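Local coordinates for protein Cys-Gly metallodipeptidase DUG1 (Saccharomyces cerevisiae, PDB 4G1P) that hydrolyses the dipeptide Cys-Gly as a zinc- or manganese-dependent dipeptidase and serves as the catalytic component of the glutathione degradosomal complex, at residues Met442-Gly445 with Asp446-Ala449. Residues are numbered along the deposited sequence; the frame is centred on the assembly and turned at random.
Sequences MGRG and DDGA
The carboxylate of D447, the last residue of a tight turn, comes back to the backbone N of R444, the first. With CG beside its own backbone N (chi1 -80°), the carboxylate is brought within bonding distance, and OD2 of D447 accepts a weak, bent hydrogen bond from N of R444 (3.1 Å, 130°). The turn itself is closed by a second weak bond, from N of D447 to O of R444 (3.4 Å). The group has further partners: OD2 takes a hydrogen bond from T136 OG1, while OD1 of D447 and OD1 of D446 each form a salt bridge with K455 NZ. An alanine in place of D447 would probably leave N of R444 and OG1 of T136 without this acceptor and K455 with one carboxylate fewer. Further out, the extended R444 side chain carries its guanidinium to D457, S459 and N460, and a water accepts from NH1 of R444 and donates to OD2 of D446 (2.6 Å). A second water joins O of G445 to N of G448. Packing is modest: CB of R444 lies 3.5 Å from OD1 of D447, and CA of G443 lies beside OD2 of D447 (3.3 Å). R444 to D447 form a type I beta turn in the M20 catalytic-domain loop that runs into the zinc ligand H450; as T136 adjoins the zinc ligand D137, this is consistent with a second-shell role for D447.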
loop_
_atom_site.group_PDB
_atom_site.type_symbol
_atom_site.label_atom_id
_atom_site.label_comp_id
_atom_site.label_asym_id
_atom_site.label_seq_id
_atom_site.Cartn_x
_atom_site.Cartn_y
_atom_site.Cartn_z
ATOM N N MET A 442 -11.689 17.205 25.064
ATOM C CA MET A 442 -10.848 18.372 25.171
ATOM C C MET A 442 -10.887 19.170 23.887
ATOM O O MET A 442 -11.227 20.354 23.897
ATOM C CB MET A 442 -9.412 17.994 25.493
ATOM C CG MET A 442 -8.463 19.174 25.452
ATOM S SD MET A 442 -7.034 18.846 26.466
ATOM C CE MET A 442 -7.589 19.445 28.068
ATOM N N GLY A 443 -10.538 18.522 22.781
ATOM C CA GLY A 443 -10.329 19.243 21.540
ATOM C C GLY A 443 -11.537 19.493 20.653
ATOM O O GLY A 443 -12.684 19.169 21.002
ATOM N N ARG A 444 -11.259 20.078 19.487
ATOM C CA ARG A 444 -12.283 20.405 18.504
ATOM C C ARG A 444 -12.408 19.307 17.463
ATOM O O ARG A 444 -11.543 18.442 17.356
ATOM C CB ARG A 444 -11.964 21.730 17.824
ATOM C CG ARG A 444 -11.551 22.822 18.790
ATOM C CD ARG A 444 -11.485 24.149 18.084
ATOM N NE ARG A 444 -10.998 25.212 18.957
ATOM C CZ ARG A 444 -10.655 26.422 18.524
ATOM N NH1 ARG A 444 -10.746 26.711 17.227
ATOM N NH2 ARG A 444 -10.213 27.338 19.380
ATOM N N GLY A 445 -13.490 19.346 16.691
ATOM C CA GLY A 445 -13.776 18.286 15.740
ATOM C C GLY A 445 -12.959 18.368 14.468
ATOM O O GLY A 445 -13.119 17.538 13.574
ATOM N N ASP A 446 -12.100 19.380 14.372
ATOM C CA ASP A 446 -11.236 19.536 13.213
ATOM C C ASP A 446 -9.770 19.410 13.606
ATOM O O ASP A 446 -8.892 19.956 12.948
ATOM C CB ASP A 446 -11.499 20.870 12.509
ATOM C CG ASP A 446 -10.997 22.083 13.299
ATOM O OD1 ASP A 446 -10.674 21.951 14.495
ATOM O OD2 ASP A 446 -10.947 23.186 12.713
ATOM N N ASP A 447 -9.519 18.693 14.690
ATOM C CA ASP A 447 -8.173 18.556 15.219
ATOM C C ASP A 447 -7.284 17.679 14.321
ATOM O O ASP A 447 -6.063 17.698 14.418
ATOM C CB ASP A 447 -8.232 18.035 16.667
ATOM C CG ASP A 447 -8.553 19.140 17.667
ATOM O OD1 ASP A 447 -8.886 20.249 17.221
ATOM O OD2 ASP A 447 -8.468 18.916 18.892
ATOM N N GLY A 448 -7.909 16.919 13.432
ATOM C CA GLY A 448 -7.171 16.099 12.499
ATOM C C GLY A 448 -6.669 14.795 13.093
ATOM O O GLY A 448 -5.646 14.279 12.654
ATOM N N ALA A 449 -7.366 14.250 14.085
ATOM C CA ALA A 449 -6.972 12.947 14.606
ATOM C C ALA A 449 -6.958 11.904 13.481
ATOM O O ALA A 449 -7.838 11.897 12.620
ATOM C CB ALA A 449 -7.889 12.514 15.736
HETATM O O HOH W 1 -10.571 25.064 14.521
HETATM O O HOH W 2 -10.687 16.034 12.851
#